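Local structure of PT26-6P (Thermococcus sp., 2WB7) at residues A[166-172]-A[207-211]; A[429-433]-A[448-452]. The protein is of unknown function but is encoded by a euryarchaeal extrachromosomal mobile element and combines two immunoglobulin-like domains with a helical domain. All coordinates share one frame; numbering follows the deposited sequence.

Interaction 1 (A[166-172]-A[207-211])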
loop_
_atom_site.group_PDB
_atom_site.type_symbol
_atom_site.label_atom_id
_atom_site.label_comp_id
_atom_site.label_asym_id
_atom_site.label_seq_id
_atom_site.Cartn_x
_atom_site.Cartn_y
_atom_site.Cartn_z
ATOM N N ARG A 166 -27.247 -6.843 -1.280
ATOM C CA ARG A 166 -28.673 -6.917 -1.045
ATOM C C ARG A 166 -29.043 -7.837 0.123
ATOM O O ARG A 166 -28.347 -8.822 0.427
ATOM C CB ARG A 166 -29.444 -7.240 -2.335
ATOM C CG ARG A 166 -29.487 -8.704 -2.751
ATOM C CD ARG A 166 -30.644 -8.926 -3.753
ATOM N NE ARG A 166 -30.621 -8.015 -4.910
ATOM C CZ ARG A 166 -30.652 -8.412 -6.187
ATOM N NH1 ARG A 166 -30.704 -9.705 -6.485
ATOM N NH2 ARG A 166 -30.633 -7.520 -7.170
ATOM N N VAL A 167 -30.135 -7.470 0.791
ATOM C CA VAL A 167 -30.594 -8.150 1.991
ATOM C C VAL A 167 -32.028 -8.643 1.822
ATOM O O VAL A 167 -32.868 -7.974 1.210
ATOM C CB VAL A 167 -30.540 -7.211 3.205
ATOM C CG1 VAL A 167 -30.832 -7.981 4.493
ATOM C CG2 VAL A 167 -29.183 -6.519 3.280
ATOM N N ILE A 168 -32.312 -9.817 2.367
ATOM C CA ILE A 168 -33.652 -10.368 2.285
ATOM C C ILE A 168 -34.120 -10.811 3.657
ATOM O O ILE A 168 -33.490 -11.648 4.300
ATOM C CB ILE A 168 -33.721 -11.527 1.286
ATOM C CG1 ILE A 168 -33.370 -11.006 -0.110
ATOM C CG2 ILE A 168 -35.106 -12.169 1.304
ATOM C CD1 ILE A 168 -33.560 -12.023 -1.238
ATOM N N VAL A 169 -35.219 -10.211 4.108
ATOM C CA VAL A 169 -35.791 -10.549 5.399
ATOM C C VAL A 169 -37.106 -11.292 5.205
ATOM O O VAL A 169 -37.968 -10.879 4.417
ATOM C CB VAL A 169 -36.021 -9.299 6.287
ATOM C CG1 VAL A 169 -36.324 -9.714 7.738
ATOM C CG2 VAL A 169 -34.821 -8.362 6.209
ATOM N N LYS A 170 -37.251 -12.382 5.943
ATOM C CA LYS A 170 -38.437 -13.202 5.860
ATOM C C LYS A 170 -38.951 -13.526 7.252
ATOM O O LYS A 170 -38.178 -13.617 8.215
ATOM C CB LYS A 170 -38.128 -14.488 5.100
ATOM C CG LYS A 170 -37.764 -14.256 3.651
ATOM C CD LYS A 170 -37.576 -15.575 2.916
ATOM C CE LYS A 170 -37.179 -15.327 1.469
ATOM N NZ LYS A 170 -36.933 -16.604 0.730
ATOM N N GLY A 171 -40.265 -13.699 7.346
ATOM C CA GLY A 171 -40.919 -14.041 8.595
ATOM C C GLY A 171 -42.382 -13.667 8.521
ATOM O O GLY A 171 -42.910 -13.426 7.426
ATOM N N TYR A 172 -43.039 -13.593 9.675
ATOM C CA TYR A 172 -44.468 -13.304 9.706
ATOM C C TYR A 172 -44.894 -12.417 10.864
ATOM O O TYR A 172 -44.308 -12.469 11.950
ATOM C CB TYR A 172 -45.243 -14.606 9.795
ATOM C CG TYR A 172 -44.990 -15.358 11.082
ATOM C CD1 TYR A 172 -45.693 -15.049 12.239
ATOM C CD2 TYR A 172 -44.052 -16.374 11.136
ATOM C CE1 TYR A 172 -45.473 -15.738 13.409
ATOM C CE2 TYR A 172 -43.825 -17.070 12.303
ATOM C CZ TYR A 172 -44.538 -16.752 13.437
ATOM O OH TYR A 172 -44.310 -17.443 14.609
ATOM N N ASP A 207 -47.456 -13.625 6.346
ATOM C CA ASP A 207 -46.101 -13.706 5.817
ATOM C C ASP A 207 -45.620 -12.460 5.073
ATOM O O ASP A 207 -46.403 -11.769 4.412
ATOM C CB ASP A 207 -45.980 -14.925 4.916
ATOM C CG ASP A 207 -46.074 -16.205 5.691
ATOM O OD1 ASP A 207 -46.188 -17.286 5.071
ATOM O OD2 ASP A 207 -46.036 -16.121 6.934
ATOM N N PHE A 208 -44.323 -12.175 5.203
ATOM C CA PHE A 208 -43.688 -11.123 4.423
ATOM C C PHE A 208 -42.311 -11.560 3.940
ATOM O O PHE A 208 -41.654 -12.424 4.532
ATOM C CB PHE A 208 -43.575 -9.813 5.218
ATOM C CG PHE A 208 -42.757 -9.938 6.470
ATOM C CD1 PHE A 208 -41.370 -9.781 6.438
ATOM C CD2 PHE A 208 -43.370 -10.219 7.678
ATOM C CE1 PHE A 208 -40.611 -9.909 7.589
ATOM C CE2 PHE A 208 -42.618 -10.339 8.839
ATOM C CZ PHE A 208 -41.234 -10.190 8.793
ATOM N N THR A 209 -41.902 -10.964 2.832
ATOM C CA THR A 209 -40.556 -11.095 2.338
ATOM C C THR A 209 -40.117 -9.689 1.971
ATOM O O THR A 209 -40.610 -9.095 1.009
ATOM C CB THR A 209 -40.478 -12.005 1.114
ATOM O OG1 THR A 209 -40.657 -13.364 1.525
ATOM C CG2 THR A 209 -39.123 -11.855 0.438
ATOM N N LEU A 210 -39.233 -9.127 2.782
ATOM C CA LEU A 210 -38.756 -7.786 2.521
ATOM C C LEU A 210 -37.351 -7.876 1.959
ATOM O O LEU A 210 -36.585 -8.796 2.282
ATOM C CB LEU A 210 -38.836 -6.925 3.788
ATOM C CG LEU A 210 -40.272 -6.776 4.321
ATOM C CD1 LEU A 210 -40.343 -5.892 5.567
ATOM C CD2 LEU A 210 -41.221 -6.250 3.242
ATOM N N LYS A 211 -37.028 -6.938 1.087
ATOM C CA LYS A 211 -35.760 -6.970 0.396
ATOM C C LYS A 211 -35.252 -5.552 0.198
ATOM O O LYS A 211 -35.994 -4.662 -0.225
ATOM C CB LYS A 211 -35.907 -7.698 -0.941
ATOM C CG LYS A 211 -35.096 -7.094 -2.080
ATOM C CD LYS A 211 -35.635 -7.573 -3.432
ATOM C CE LYS A 211 -34.973 -6.844 -4.600
ATOM N NZ LYS A 211 -33.520 -7.175 -4.697
#

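Interaction 2 (A[429-433]-A[448-452])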
loop_
_atom_site.group_PDB
_atom_site.type_symbol
_atom_site.label_atom_id
_atom_site.label_comp_id
_atom_site.label_asym_id
_atom_site.label_seq_id
_atom_site.Cartn_x
_atom_site.Cartn_y
_atom_site.Cartn_z
ATOM N N ALA A 429 26.710 9.621 -21.677
ATOM C CA ALA A 429 25.354 10.107 -21.596
ATOM C C ALA A 429 24.892 10.421 -23.011
ATOM O O ALA A 429 23.722 10.219 -23.348
ATOM C CB ALA A 429 25.279 11.346 -20.713
ATOM N N GLU A 430 25.830 10.905 -23.831
ATOM C CA GLU A 430 25.555 11.273 -25.220
ATOM C C GLU A 430 25.216 10.037 -26.029
ATOM O O GLU A 430 24.497 10.116 -27.012
ATOM C CB GLU A 430 26.751 11.978 -25.861
ATOM C CG GLU A 430 27.107 13.340 -25.268
ATOM C CD GLU A 430 26.204 14.477 -25.755
ATOM O OE1 GLU A 430 25.095 14.204 -26.267
ATOM O OE2 GLU A 430 26.595 15.659 -25.611
ATOM N N GLN A 431 25.740 8.891 -25.618
ATOM C CA GLN A 431 25.463 7.646 -26.322
ATOM C C GLN A 431 24.068 7.157 -25.996
ATOM O O GLN A 431 23.372 6.595 -26.842
ATOM C CB GLN A 431 26.497 6.589 -25.965
ATOM C CG GLN A 431 27.769 6.746 -26.782
ATOM C CD GLN A 431 28.935 5.897 -26.275
ATOM O OE1 GLN A 431 30.016 5.886 -26.881
ATOM N NE2 GLN A 431 28.723 5.178 -25.167
ATOM N N LEU A 432 23.661 7.380 -24.759
ATOM C CA LEU A 432 22.324 7.036 -24.343
ATOM C C LEU A 432 21.323 7.931 -25.038
ATOM O O LEU A 432 20.282 7.458 -25.471
ATOM C CB LEU A 432 22.175 7.208 -22.842
ATOM C CG LEU A 432 22.797 6.128 -21.974
ATOM C CD1 LEU A 432 22.520 6.495 -20.526
ATOM C CD2 LEU A 432 22.266 4.740 -22.304
ATOM N N LEU A 433 21.630 9.224 -25.120
ATOM C CA LEU A 433 20.757 10.153 -25.799
ATOM C C LEU A 433 20.551 9.664 -27.217
ATOM O O LEU A 433 19.479 9.803 -27.789
ATOM C CB LEU A 433 21.367 11.544 -25.836
ATOM C CG LEU A 433 20.449 12.630 -26.406
ATOM C CD1 LEU A 433 19.074 12.557 -25.786
ATOM C CD2 LEU A 433 21.039 14.013 -26.170
ATOM N N ALA A 448 18.457 11.002 -20.391
ATOM C CA ALA A 448 19.809 11.099 -20.916
ATOM C C ALA A 448 20.231 12.565 -21.088
ATOM O O ALA A 448 21.353 12.942 -20.757
ATOM C CB ALA A 448 19.955 10.305 -22.212
ATOM N N GLN A 449 19.328 13.409 -21.558
ATOM C CA GLN A 449 19.669 14.819 -21.640
ATOM C C GLN A 449 19.860 15.394 -20.231
ATOM O O GLN A 449 20.765 16.206 -20.004
ATOM C CB GLN A 449 18.604 15.608 -22.408
ATOM C CG GLN A 449 18.984 17.067 -22.715
ATOM C CD GLN A 449 20.311 17.186 -23.466
ATOM O OE1 GLN A 449 20.520 16.538 -24.496
ATOM N NE2 GLN A 449 21.212 18.018 -22.950
ATOM N N GLY A 450 19.004 14.975 -19.294
ATOM C CA GLY A 450 19.115 15.421 -17.921
ATOM C C GLY A 450 20.491 15.095 -17.377
ATOM O O GLY A 450 21.123 15.920 -16.719
ATOM N N ALA A 451 20.964 13.885 -17.650
ATOM C CA ALA A 451 22.282 13.486 -17.201
ATOM C C ALA A 451 23.299 14.460 -17.761
ATOM O O ALA A 451 24.149 14.974 -17.041
ATOM C CB ALA A 451 22.597 12.074 -17.654
ATOM N N ILE A 452 23.211 14.724 -19.057
ATOM C CA ILE A 452 24.180 15.600 -19.712
ATOM C C ILE A 452 24.181 16.978 -19.070
ATOM O O ILE A 452 25.240 17.540 -18.817
ATOM C CB ILE A 452 23.941 15.696 -21.229
ATOM C CG1 ILE A 452 24.105 14.317 -21.874
ATOM C CG2 ILE A 452 24.900 16.693 -21.851
ATOM C CD1 ILE A 452 23.848 14.303 -23.360
#

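Interaction 1 (A[166-172]-A[207-211])
The Phe208 ring lies flat over Gly171: one face takes the glycine CH-pi fashion, CA 4.2 Å from the ring centroid, with Gly171 O over the same ring offset toward its rim. Phe208 CG sits between its backbone N and carbonyl carbon (chi1 61°), which swings the ring across onto the partner strand. Phe208 CE1 reaches Val169 CG1 at 4.3 Å, while Gln50 and Val51 border the side chain. With an alanine here, Gly171 would probably lose its aromatic cover, and a gap would open beside Val169. The Tyr172 ring turns outward to stack on His86, its CB staying near Asp207 OD2. Lys211 NZ lies over one face of the Arg166 guanidinium, like charges without a bond; Glu213 salt-bridges Arg166 NH2 and forms a long, weak pair with Lys211. Between the strands, Val169 and Leu210 exchange two backbone hydrogen bonds, each 2.7 Å from N to O, whereas Phe208 N bonds Gly171 O at 2.9 Å with a weak return bond. Thr209 lies alongside Lys170, on the face that carries Tyr172 and Lys211, opposite Phe208. Antiparallel pairing, with an aromatic over a cross-strand glycine, thus joins strand 198-213 to strand 163-178 of the immunoglobulin-like domain.

Interaction 2 (A[429-433]-A[448-452])
Ala448 CB points into the backbone of the opposing helix, coming 3.5 Å from Leu433 N and meeting Leu432 CB at 3.9 Å and Leu433 CB at 4.1 Å, so one methyl touches two consecutive residues. A helical turn further along, Ile452 reaches across in the same direction: its CG1 branch comes against Ala429 CB, while CD1 continues past the alanine toward the Glu430 carboxylate and the Leu433 isobutyl group. Ala451 CB meets the same Ala429 methyl, CB to CB, at 4.1 Å, and Ala429 thus faces two residues of 448-452. The centre of the contact is apolar, and no hydrogen bond crosses between the segments.

The larger side chains extend around this alanine-rich centre. Leu433 has CG anti to its backbone N (chi1 -174°), which carries CD2 across to Ile452 CD1 at 4.0 Å; the two side chains cross at about a right angle. The same CD2 also meets OE1 of Gln449, whose amide is oriented by a hydrogen bond from NE2 to Asp453 OD1 on its own helix. Glu430 starts out away from the partner helix, but a bend at chi2 (-79°) brings its aliphatic part and carboxylate back across Ile452 CD1, bordering the apolar contact with a charged group.

The small side chains of Ala429, Ala448 and Ala451 fit a close approach: the axes of the short segments come within 8.5 Å and run at 157°, nearly antiparallel. Helices 408-438 and 442-465, joined by a short link, form an antiparallel helical hairpin, and helix 471-499 packs against both, its Ala495 and Leu499 touching Leu432 while Tyr491 and Val492 touch Ala451.

In the fold
After helix 21-34 and strands 39-44, 52-62 and 66-75, the chain forms strand 85-96, which later flanks strand 163-178. Interaction 1 then closes a loop of 34 residues, containing the Cys188–Cys199 disulfide, by returning strand 198-213 onto strand 163-178. The chain next builds the eight-stranded antiparallel sheet of the second immunoglobulin-like region before entering the helices. There interaction 2 closes a span of 14 residues, mostly the end of helix 408-438 and the start of helix 442-465. The two contacts follow in series, neither nesting nor crossing. Their centres lie about 70 Å apart on opposite sides of the chain's centre, one tying a beta sheet together and the other a helical hairpin.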